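Local structure of peptidoglycan DD-endopeptidase ShyB (Vibrio cholerae, 2GU1) at residues Y29-K34 / G85-D90; I35-L40 / H259-N264; E52-M57 / S65-H70; I73-I78 / F91-G96. The protein cleaves the peptide cross-links between peptidoglycan strands as a zinc-dependent DD-endopeptidase, probably allowing new glycans to be inserted as the cell wall expands. All blocks are in the same frame, centred on the assembly; numbering follows the deposited sequence.

Contact 1. Residues Y29-K34 / G85-D90; sequences YSILQK and GSFSYD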
# COMPACT_ATOMS: atom_id res chain seq x y z
N TYR A 29 -25.89 -3.77 10.30
CA TYR A 29 -24.66 -3.48 11.03
C TYR A 29 -23.88 -4.76 11.30
O TYR A 29 -22.67 -4.83 11.07
CB TYR A 29 -25.01 -2.79 12.35
CG TYR A 29 -23.81 -2.52 13.23
CD1 TYR A 29 -22.95 -1.46 12.96
CD2 TYR A 29 -23.54 -3.33 14.34
CE1 TYR A 29 -21.85 -1.20 13.78
CE2 TYR A 29 -22.44 -3.08 15.16
CZ TYR A 29 -21.60 -2.01 14.88
OH TYR A 29 -20.53 -1.76 15.70
N SER A 30 -24.58 -5.77 11.81
CA SER A 30 -23.96 -7.05 12.14
C SER A 30 -23.18 -7.64 10.97
O SER A 30 -22.14 -8.27 11.16
CB SER A 30 -25.03 -8.04 12.57
OG SER A 30 -25.93 -8.26 11.51
N ILE A 31 -23.69 -7.42 9.76
CA ILE A 31 -23.04 -7.93 8.55
C ILE A 31 -21.84 -7.07 8.22
O ILE A 31 -20.81 -7.56 7.75
CB ILE A 31 -24.02 -7.94 7.36
CG1 ILE A 31 -25.20 -8.89 7.66
CG2 ILE A 31 -23.29 -8.32 6.08
CD1 ILE A 31 -24.80 -10.31 7.98
N LEU A 32 -21.96 -5.77 8.45
CA LEU A 32 -20.84 -4.87 8.21
C LEU A 32 -19.67 -5.38 9.08
O LEU A 32 -18.54 -5.50 8.62
CB LEU A 32 -21.21 -3.45 8.62
CG LEU A 32 -20.04 -2.48 8.70
CD1 LEU A 32 -19.30 -2.49 7.38
CD2 LEU A 32 -20.55 -1.08 9.04
N GLN A 33 -19.97 -5.69 10.34
CA GLN A 33 -18.94 -6.18 11.27
C GLN A 33 -18.26 -7.48 10.84
O GLN A 33 -17.08 -7.70 11.12
CB GLN A 33 -19.53 -6.35 12.68
CG GLN A 33 -19.93 -5.04 13.36
CD GLN A 33 -19.01 -3.90 12.95
OE1 GLN A 33 -19.35 -3.11 12.07
NE2 GLN A 33 -17.84 -3.84 13.57
N LYS A 34 -19.00 -8.36 10.17
CA LYS A 34 -18.41 -9.61 9.72
C LYS A 34 -17.42 -9.35 8.57
O LYS A 34 -16.41 -10.06 8.43
CB LYS A 34 -19.49 -10.60 9.27
CG LYS A 34 -20.36 -11.13 10.42
CD LYS A 34 -19.51 -11.56 11.62
CE LYS A 34 -18.41 -12.57 11.25
NZ LYS A 34 -17.38 -12.75 12.33
N GLY A 85 -22.08 -18.30 9.16
CA GLY A 85 -22.37 -16.88 9.29
C GLY A 85 -21.18 -15.95 9.06
O GLY A 85 -21.36 -14.76 8.81
N SER A 86 -19.97 -16.49 9.16
CA SER A 86 -18.77 -15.68 8.96
C SER A 86 -18.53 -15.52 7.47
O SER A 86 -19.16 -16.17 6.64
CB SER A 86 -17.56 -16.36 9.60
OG SER A 86 -17.21 -17.54 8.88
N PHE A 87 -17.59 -14.64 7.12
CA PHE A 87 -17.24 -14.40 5.73
C PHE A 87 -15.80 -14.82 5.50
O PHE A 87 -14.93 -14.57 6.35
CB PHE A 87 -17.38 -12.91 5.38
CG PHE A 87 -18.77 -12.52 4.94
CD1 PHE A 87 -19.04 -12.28 3.60
CD2 PHE A 87 -19.80 -12.41 5.87
CE1 PHE A 87 -20.32 -11.92 3.18
CE2 PHE A 87 -21.09 -12.05 5.46
CZ PHE A 87 -21.34 -11.81 4.11
N SER A 88 -15.55 -15.47 4.37
CA SER A 88 -14.21 -15.90 4.01
C SER A 88 -13.69 -15.00 2.89
O SER A 88 -14.48 -14.44 2.10
CB SER A 88 -14.22 -17.36 3.55
OG SER A 88 -15.14 -17.56 2.49
N TYR A 89 -12.37 -14.86 2.81
CA TYR A 89 -11.71 -14.00 1.83
C TYR A 89 -10.93 -14.74 0.75
O TYR A 89 -10.25 -15.73 1.02
CB TYR A 89 -10.74 -13.08 2.58
CG TYR A 89 -9.92 -12.16 1.71
CD1 TYR A 89 -10.38 -10.88 1.38
CD2 TYR A 89 -8.68 -12.55 1.22
CE1 TYR A 89 -9.61 -10.02 0.60
CE2 TYR A 89 -7.90 -11.70 0.43
CZ TYR A 89 -8.38 -10.44 0.13
OH TYR A 89 -7.61 -9.59 -0.64
N ASP A 90 -11.00 -14.24 -0.48
CA ASP A 90 -10.27 -14.79 -1.62
C ASP A 90 -9.87 -13.63 -2.53
O ASP A 90 -10.70 -12.78 -2.86
CB ASP A 90 -11.12 -15.80 -2.40
CG ASP A 90 -10.43 -16.30 -3.67
OD1 ASP A 90 -9.19 -16.18 -3.77
OD2 ASP A 90 -11.13 -16.82 -4.57
O HOH W 1 -16.35 -13.12 9.11
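Ile31 and Lys34, neighbours on one side of helix 29-38, both meet Phe87 at the start of strand 87-93. The arrangement is a compact case of a helix packed beside the outermost strand of an antiparallel sheet, within the LysM-like domain near the N terminus. Following the helix, the first residue to touch is Ile31. Its branch methyl CG2 approaches Phe87 CE2 obliquely at 4.4 Å, a loose apolar contact. The helix also packs on helix 18-24 and on the peptidase domain, so it serves several neighbours at once.

On the helix side, Lys34 carries the larger share of the contact, and it does so with its aliphatic chain. CB lies 3.9 Å from Phe87 CD2, again oblique to the ring, and CG passes 4.1 Å from the carbonyl O of Gly85. Two successive bends follow, chi2 at -46° placing CD and chi3 at -54° placing CE. The fold of the chain brings CE within 3.9 Å of Ser86 CA, so that methylene groups line the turn leading into the strand. The hydroxyl of Ser86 is engaged with Asp84. Phe87 is itself buried, its ring also packing on Ile35 of the same helix and on Tyr79 and Arg81 of strand 75-81. The two backbones are linked through one water: it donates to Lys34 O at 3.1 Å and accepts from Phe87 N at 2.8 Å.

Contact 2. Residues I35-L40 / H259-N264; sequences ILSVDL and HPYAGN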
# COMPACT_ATOMS: atom_id res chain seq x y z
N ILE A 35 -17.73 -8.35 7.75
CA ILE A 35 -16.87 -7.99 6.63
C ILE A 35 -15.60 -7.32 7.18
O ILE A 35 -14.49 -7.63 6.75
CB ILE A 35 -17.60 -7.03 5.67
CG1 ILE A 35 -18.74 -7.77 4.97
CG2 ILE A 35 -16.63 -6.44 4.65
CD1 ILE A 35 -18.31 -9.00 4.19
N LEU A 36 -15.78 -6.41 8.13
CA LEU A 36 -14.66 -5.71 8.75
C LEU A 36 -13.75 -6.72 9.46
O LEU A 36 -12.52 -6.60 9.44
CB LEU A 36 -15.18 -4.67 9.75
CG LEU A 36 -15.29 -3.21 9.30
CD1 LEU A 36 -15.66 -3.12 7.84
CD2 LEU A 36 -16.30 -2.49 10.18
N SER A 37 -14.37 -7.71 10.08
CA SER A 37 -13.65 -8.76 10.81
C SER A 37 -12.71 -9.56 9.92
O SER A 37 -11.55 -9.78 10.28
CB SER A 37 -14.64 -9.72 11.48
OG SER A 37 -13.94 -10.71 12.21
N VAL A 38 -13.20 -10.02 8.78
CA VAL A 38 -12.34 -10.80 7.91
C VAL A 38 -11.32 -9.88 7.24
O VAL A 38 -10.22 -10.32 6.89
CB VAL A 38 -13.16 -11.58 6.85
CG1 VAL A 38 -13.89 -10.62 5.93
CG2 VAL A 38 -12.24 -12.51 6.05
N ASP A 39 -11.65 -8.60 7.08
CA ASP A 39 -10.71 -7.66 6.44
C ASP A 39 -9.56 -7.21 7.34
O ASP A 39 -8.67 -6.48 6.89
CB ASP A 39 -11.44 -6.43 5.90
CG ASP A 39 -10.72 -5.82 4.70
OD1 ASP A 39 -10.26 -6.61 3.84
OD2 ASP A 39 -10.63 -4.58 4.60
N LEU A 40 -9.57 -7.63 8.60
CA LEU A 40 -8.49 -7.28 9.52
C LEU A 40 -7.16 -7.72 8.94
O LEU A 40 -6.17 -7.00 9.01
CB LEU A 40 -8.70 -7.98 10.87
CG LEU A 40 -7.50 -8.10 11.82
CD1 LEU A 40 -6.99 -6.72 12.19
CD2 LEU A 40 -7.92 -8.86 13.08
N HIS A 259 -9.60 1.34 13.23
CA HIS A 259 -10.37 0.22 12.71
C HIS A 259 -10.94 -0.61 13.86
O HIS A 259 -10.26 -0.85 14.86
CB HIS A 259 -9.45 -0.62 11.82
CG HIS A 259 -10.16 -1.66 11.01
ND1 HIS A 259 -10.60 -2.85 11.55
CD2 HIS A 259 -10.46 -1.71 9.69
CE1 HIS A 259 -11.14 -3.59 10.60
NE2 HIS A 259 -11.07 -2.92 9.46
N PRO A 260 -12.20 -1.05 13.73
CA PRO A 260 -12.84 -1.85 14.79
C PRO A 260 -12.06 -3.10 15.17
O PRO A 260 -12.07 -3.52 16.33
CB PRO A 260 -14.21 -2.20 14.18
CG PRO A 260 -14.46 -1.06 13.22
CD PRO A 260 -13.11 -0.84 12.59
N TYR A 261 -11.37 -3.69 14.19
CA TYR A 261 -10.62 -4.90 14.44
C TYR A 261 -9.10 -4.74 14.42
O TYR A 261 -8.39 -5.37 15.20
CB TYR A 261 -11.07 -5.96 13.43
CG TYR A 261 -12.52 -6.32 13.65
CD1 TYR A 261 -12.89 -7.25 14.62
CD2 TYR A 261 -13.53 -5.65 12.96
CE1 TYR A 261 -14.23 -7.50 14.91
CE2 TYR A 261 -14.88 -5.89 13.24
CZ TYR A 261 -15.22 -6.81 14.22
OH TYR A 261 -16.54 -7.03 14.52
N ALA A 262 -8.61 -3.89 13.52
CA ALA A 262 -7.17 -3.65 13.44
C ALA A 262 -6.79 -2.58 14.46
O ALA A 262 -5.61 -2.28 14.64
CB ALA A 262 -6.78 -3.22 12.04
N GLY A 263 -7.79 -2.01 15.11
CA GLY A 263 -7.56 -0.97 16.10
C GLY A 263 -6.97 0.24 15.42
O GLY A 263 -7.21 0.46 14.22
N ASN A 264 -6.20 1.05 16.16
CA ASN A 264 -5.55 2.21 15.57
C ASN A 264 -4.40 1.70 14.71
O ASN A 264 -3.58 0.89 15.16
CB ASN A 264 -4.98 3.12 16.66
CG ASN A 264 -6.06 3.74 17.52
OD1 ASN A 264 -6.95 4.41 17.02
ND2 ASN A 264 -5.97 3.53 18.83
O HOH W 2 -11.70 -3.01 6.67
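Ser37 sits on the flat of Tyr261: its CA lies over the centre of the ring, 3.8 Å from the centroid and 12° off the normal, a CH-pi contact between helix 29-38 and the loop after strand 251-259. The helix surface thus offers a shallow hollow that the aromatic plate fills. Leu36 closes one side of it, CB standing 3.7 Å from Tyr261 CE2, and then reaches on with CD2 to Pro260 CG at 3.8 Å, the two side chains crossing obliquely. Leu40 is the bump at the other end. Its CB lies beside Tyr261 CB; chi1 (162°) sets CG anti to the backbone N, and from there CD1 reaches Ala262 CB at 3.5 Å. The side chain of Leu40 is about 8 Å from the zinc ion. The ring edge of His259 faces Leu36 O, CE1 being 3.5 Å away.

His259 is held by its own loop, ND1 accepting from the backbone N of both Tyr261 and Ala262, while a water connects NE2 to Asp39 OD2. That carboxylate is also fixed by Tyr79 and Leu45. Chemically, apolar and CH-pi contacts join the LysM-like and M23 peptidase domains here, and the polar link across runs through a water.

Contact 3. Residues E52-M57 / S65-H70; sequences EELELM and SRLIYH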
# COMPACT_ATOMS: atom_id res chain seq x y z
N GLU A 52 -13.82 2.88 -8.24
CA GLU A 52 -13.73 1.44 -8.07
C GLU A 52 -15.17 0.97 -7.92
O GLU A 52 -16.07 1.79 -7.76
CB GLU A 52 -12.90 1.09 -6.82
CG GLU A 52 -11.48 1.63 -6.88
CD GLU A 52 -10.66 1.26 -5.67
OE1 GLU A 52 -11.21 1.25 -4.56
OE2 GLU A 52 -9.45 1.00 -5.83
N GLU A 53 -15.40 -0.33 -7.98
CA GLU A 53 -16.75 -0.84 -7.89
C GLU A 53 -16.92 -1.95 -6.87
O GLU A 53 -16.03 -2.78 -6.69
CB GLU A 53 -17.20 -1.40 -9.24
CG GLU A 53 -17.20 -0.41 -10.38
CD GLU A 53 -17.56 -1.07 -11.70
OE1 GLU A 53 -18.65 -1.68 -11.77
OE2 GLU A 53 -16.75 -0.99 -12.65
N LEU A 54 -18.07 -1.93 -6.20
CA LEU A 54 -18.41 -2.96 -5.24
C LEU A 54 -19.60 -3.70 -5.85
O LEU A 54 -20.50 -3.09 -6.42
CB LEU A 54 -18.80 -2.36 -3.89
CG LEU A 54 -17.70 -1.69 -3.05
CD1 LEU A 54 -18.31 -1.15 -1.76
CD2 LEU A 54 -16.60 -2.69 -2.73
N GLU A 55 -19.58 -5.02 -5.76
CA GLU A 55 -20.66 -5.82 -6.30
C GLU A 55 -21.23 -6.61 -5.13
O GLU A 55 -20.50 -7.37 -4.50
CB GLU A 55 -20.10 -6.74 -7.39
CG GLU A 55 -21.11 -7.57 -8.15
CD GLU A 55 -20.51 -8.17 -9.41
OE1 GLU A 55 -19.30 -8.47 -9.42
OE2 GLU A 55 -21.25 -8.36 -10.40
N LEU A 56 -22.51 -6.39 -4.81
CA LEU A 56 -23.14 -7.11 -3.71
C LEU A 56 -24.08 -8.18 -4.26
O LEU A 56 -24.93 -7.89 -5.10
CB LEU A 56 -23.95 -6.16 -2.81
CG LEU A 56 -23.46 -4.79 -2.31
CD1 LEU A 56 -23.97 -4.59 -0.87
CD2 LEU A 56 -21.96 -4.70 -2.36
N MET A 57 -23.93 -9.41 -3.77
CA MET A 57 -24.78 -10.51 -4.20
C MET A 57 -25.73 -10.84 -3.05
O MET A 57 -25.28 -11.26 -1.97
CB MET A 57 -23.94 -11.74 -4.53
CG MET A 57 -22.70 -11.43 -5.34
SD MET A 57 -23.05 -10.89 -7.02
CE MET A 57 -21.82 -11.86 -7.94
N SER A 65 -24.79 -12.28 0.50
CA SER A 65 -24.18 -13.60 0.48
C SER A 65 -22.74 -13.51 -0.02
O SER A 65 -21.91 -14.38 0.28
CB SER A 65 -24.97 -14.54 -0.43
OG SER A 65 -24.90 -14.12 -1.78
N ARG A 66 -22.44 -12.46 -0.78
CA ARG A 66 -21.10 -12.25 -1.29
C ARG A 66 -20.86 -10.82 -1.75
O ARG A 66 -21.71 -10.21 -2.40
CB ARG A 66 -20.81 -13.20 -2.46
CG ARG A 66 -19.60 -12.77 -3.26
CD ARG A 66 -19.32 -13.73 -4.40
NE ARG A 66 -18.77 -14.98 -3.90
CZ ARG A 66 -18.42 -16.00 -4.68
NH1 ARG A 66 -18.58 -15.91 -6.00
NH2 ARG A 66 -17.91 -17.10 -4.15
N LEU A 67 -19.67 -10.31 -1.42
CA LEU A 67 -19.25 -8.96 -1.79
C LEU A 67 -17.98 -9.08 -2.64
O LEU A 67 -17.04 -9.78 -2.25
CB LEU A 67 -18.93 -8.13 -0.55
CG LEU A 67 -18.11 -6.85 -0.78
CD1 LEU A 67 -18.98 -5.81 -1.46
CD2 LEU A 67 -17.58 -6.31 0.55
N ILE A 68 -17.96 -8.40 -3.78
CA ILE A 68 -16.78 -8.40 -4.64
C ILE A 68 -16.30 -6.96 -4.75
O ILE A 68 -17.05 -6.07 -5.19
CB ILE A 68 -17.08 -8.94 -6.07
CG1 ILE A 68 -17.64 -10.36 -6.01
CG2 ILE A 68 -15.80 -8.97 -6.89
CD1 ILE A 68 -19.08 -10.42 -5.57
N TYR A 69 -15.06 -6.73 -4.32
CA TYR A 69 -14.47 -5.40 -4.38
C TYR A 69 -13.54 -5.38 -5.59
O TYR A 69 -12.44 -5.95 -5.57
CB TYR A 69 -13.72 -5.10 -3.07
CG TYR A 69 -12.80 -3.88 -3.08
CD1 TYR A 69 -13.05 -2.78 -3.91
CD2 TYR A 69 -11.69 -3.83 -2.23
CE1 TYR A 69 -12.20 -1.66 -3.90
CE2 TYR A 69 -10.85 -2.72 -2.20
CZ TYR A 69 -11.11 -1.64 -3.04
OH TYR A 69 -10.27 -0.55 -3.01
N HIS A 70 -14.01 -4.74 -6.66
CA HIS A 70 -13.23 -4.61 -7.89
C HIS A 70 -12.26 -3.43 -7.76
O HIS A 70 -12.63 -2.28 -8.02
CB HIS A 70 -14.18 -4.38 -9.09
CG HIS A 70 -15.07 -5.55 -9.39
ND1 HIS A 70 -14.63 -6.65 -10.08
CD2 HIS A 70 -16.36 -5.80 -9.06
CE1 HIS A 70 -15.61 -7.54 -10.17
NE2 HIS A 70 -16.67 -7.04 -9.55
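A classic beta bulge sets two residues, Ser65 and Arg66, opposite the single Met57 in the hairpin of strands 53-58 and 64-70 of the LysM-like domain. Met57 O is gripped twice by Ser65, by its N at 2.7 Å and by its OG at 2.9 Å, while the bond from Arg66 N is weak. Ser65 OG stands between the backbone N and the carbonyl carbon (chi1 66°) and approaches the oxygen from well above the carbonyl plane.

Beyond the bulge the register is regular. Glu55 N to Ile68 O and Ile68 N to Glu55 O are both 2.8 Å, and Glu53 and His70 pair likewise, though the bond from Glu53 N is weak. On the face bearing Glu55, Met57, Ile68 and His70, the imidazole NE2 donates to Glu55 OE1 at 3.0 Å. The bond is almost straight (175°) and lies in the ring plane, yet meets the carboxylate from above its own plane. Ile68 CG2 lies over one ring face, offset toward the rim. Met57 CG packs 3.8 Å from Ile68 CD1.

On the other face, Leu54 CD2 touches Tyr69 CD1 at 3.7 Å, and Leu54 continues to Leu18 and Ile21 of helix 18-24. At the open end of the hairpin, Glu52 OE1 also accepts from Gln49 N, and Tyr69 OH donates to this same oxygen on its syn side at 2.6 Å, though tilted out of the carboxylate plane.

Contact 4. Residues I73-I78 / F91-G96; sequences IVEKAI and FQEISG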
# COMPACT_ATOMS: atom_id res chain seq x y z
N ILE A 73 -9.78 -3.65 -13.11
CA ILE A 73 -10.33 -4.66 -14.00
C ILE A 73 -9.50 -5.95 -13.99
O ILE A 73 -9.89 -6.95 -14.58
CB ILE A 73 -10.46 -4.12 -15.45
CG1 ILE A 73 -9.10 -3.66 -15.98
CG2 ILE A 73 -11.45 -2.96 -15.47
CD1 ILE A 73 -9.18 -2.98 -17.34
N VAL A 74 -8.36 -5.94 -13.29
CA VAL A 74 -7.52 -7.12 -13.21
C VAL A 74 -7.29 -7.59 -11.77
O VAL A 74 -6.51 -8.51 -11.54
CB VAL A 74 -6.13 -6.89 -13.89
CG1 VAL A 74 -6.32 -6.64 -15.37
CG2 VAL A 74 -5.40 -5.72 -13.24
N GLU A 75 -7.97 -6.96 -10.81
CA GLU A 75 -7.81 -7.32 -9.41
C GLU A 75 -9.10 -7.14 -8.61
O GLU A 75 -9.75 -6.10 -8.69
CB GLU A 75 -6.71 -6.47 -8.77
CG GLU A 75 -5.38 -6.56 -9.50
CD GLU A 75 -4.30 -5.68 -8.90
OE1 GLU A 75 -3.14 -5.77 -9.36
OE2 GLU A 75 -4.60 -4.90 -7.98
N LYS A 76 -9.45 -8.16 -7.83
CA LYS A 76 -10.65 -8.10 -7.01
C LYS A 76 -10.54 -8.94 -5.74
O LYS A 76 -9.93 -10.01 -5.73
CB LYS A 76 -11.86 -8.57 -7.82
CG LYS A 76 -11.72 -9.97 -8.38
CD LYS A 76 -12.90 -10.34 -9.27
CE LYS A 76 -12.72 -11.73 -9.88
NZ LYS A 76 -13.82 -12.08 -10.83
N ALA A 77 -11.14 -8.43 -4.66
CA ALA A 77 -11.17 -9.09 -3.36
C ALA A 77 -12.58 -9.66 -3.24
O ALA A 77 -13.56 -8.93 -3.41
CB ALA A 77 -10.91 -8.08 -2.25
N ILE A 78 -12.69 -10.95 -2.96
CA ILE A 78 -13.98 -11.61 -2.86
C ILE A 78 -14.30 -12.03 -1.42
O ILE A 78 -13.56 -12.81 -0.81
CB ILE A 78 -14.00 -12.84 -3.77
CG1 ILE A 78 -13.61 -12.42 -5.18
CG2 ILE A 78 -15.38 -13.50 -3.73
CD1 ILE A 78 -13.27 -13.57 -6.10
N PHE A 91 -8.60 -13.58 -2.92
CA PHE A 91 -8.11 -12.52 -3.80
C PHE A 91 -7.78 -13.11 -5.17
O PHE A 91 -7.07 -14.12 -5.27
CB PHE A 91 -6.86 -11.85 -3.21
CG PHE A 91 -6.31 -10.73 -4.06
CD1 PHE A 91 -6.97 -9.51 -4.12
CD2 PHE A 91 -5.17 -10.92 -4.83
CE1 PHE A 91 -6.49 -8.48 -4.95
CE2 PHE A 91 -4.68 -9.91 -5.66
CZ PHE A 91 -5.35 -8.68 -5.72
N GLN A 92 -8.29 -12.49 -6.22
CA GLN A 92 -8.03 -12.97 -7.57
C GLN A 92 -7.40 -11.89 -8.44
O GLN A 92 -7.89 -10.77 -8.51
CB GLN A 92 -9.33 -13.47 -8.20
CG GLN A 92 -9.75 -14.85 -7.70
CD GLN A 92 -11.11 -15.26 -8.24
OE1 GLN A 92 -11.52 -14.85 -9.33
NE2 GLN A 92 -11.83 -16.08 -7.47
N GLU A 93 -6.31 -12.26 -9.10
CA GLU A 93 -5.60 -11.33 -9.95
C GLU A 93 -5.36 -11.89 -11.35
O GLU A 93 -4.92 -13.03 -11.50
CB GLU A 93 -4.27 -10.99 -9.29
CG GLU A 93 -3.56 -9.79 -9.87
CD GLU A 93 -2.41 -9.31 -9.00
OE1 GLU A 93 -1.84 -8.24 -9.32
OE2 GLU A 93 -2.09 -10.00 -8.01
N ILE A 94 -5.67 -11.09 -12.36
CA ILE A 94 -5.48 -11.49 -13.75
C ILE A 94 -4.26 -10.74 -14.29
O ILE A 94 -4.15 -9.52 -14.13
CB ILE A 94 -6.70 -11.13 -14.61
CG1 ILE A 94 -7.96 -11.76 -14.02
CG2 ILE A 94 -6.48 -11.61 -16.04
CD1 ILE A 94 -9.22 -11.33 -14.72
N SER A 95 -3.35 -11.46 -14.92
CA SER A 95 -2.16 -10.83 -15.47
C SER A 95 -2.39 -10.51 -16.95
O SER A 95 -2.19 -11.37 -17.81
CB SER A 95 -0.94 -11.74 -15.32
OG SER A 95 0.25 -11.04 -15.62
N GLY A 96 -2.82 -9.29 -17.22
CA GLY A 96 -3.06 -8.87 -18.59
C GLY A 96 -1.72 -8.72 -19.29
O GLY A 96 -0.87 -9.60 -19.19
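Lys76 and Gln92 form a hydrogen-bonded pair flanked by the non-hydrogen-bonded pairs Glu75-Glu93 and Ala77-Phe91, in two strand segments running antiparallel at 163°. The central pair is joined by Lys76 N to Gln92 O at 3.1 Å and by Gln92 N to Lys76 O at 3.0 Å; a further bond, Ile94 N to Val74 O, continues the ladder just past the strand ends. This is the hairpin of strands 75-81 and 87-93.

The side chains illustrate how neighbours across a hairpin need not be complementary. Glu75 and Glu93 extend side by side in the same direction, with OE1 of one 2.8 Å from OE1 of the other and the carboxylate planes nearly perpendicular, 83° apart. Two carboxylate oxygens this close are not hydrogen-bonded as modelled; their proximity may raise the proton affinity of one. The salt bridge from Glu93 OE2 to Arg321 probably offsets part of the repulsion. On the same face, Phe91 has CG anti to the backbone N (chi1 -179°), and its ring lies obliquely across the partner strand, CD1 3.4 Å from Lys76 O and CZ 4.0 Å from Glu75 CB.

On the face of Lys76, Gln92 and Ile78, aliphatic carbons meet the amide end of Gln92. Lys76 CE comes 3.4 Å from Gln92 OE1, and Ile78 CD1 packs against the amide group, whose NE2 is bonded to Asp90. Val74 CB lies 3.3 Å from Ile94 O. Strand 64-70 flanks strand 75-81 on its other side, while Ile73 and Val74 reach strands 147-157 and 160-173 of the next sheet.

How the contacts relate
From the N terminus, helix 29-38 begins two loops at once: residues 29-34 close theirs at 85-90 (contact 1), and residues 35-40 close a far longer one at 259-264 (contact 2), so these two cross. Contact 3, a short hairpin closure, nests inside both. Contact 4 follows it in series, crosses contact 1 and nests inside contact 2. Strands 53-58, 64-70, 75-81 and 87-93 are consecutive in one antiparallel sheet; the backbone pairing of Tyr69 with Ala77 brings contacts 3 and 4 together. Contact 1 sets the helix beside that sheet, and contact 2 ties the LysM-like domain to the M23 peptidase domain, touching contact 1 along the shared helix.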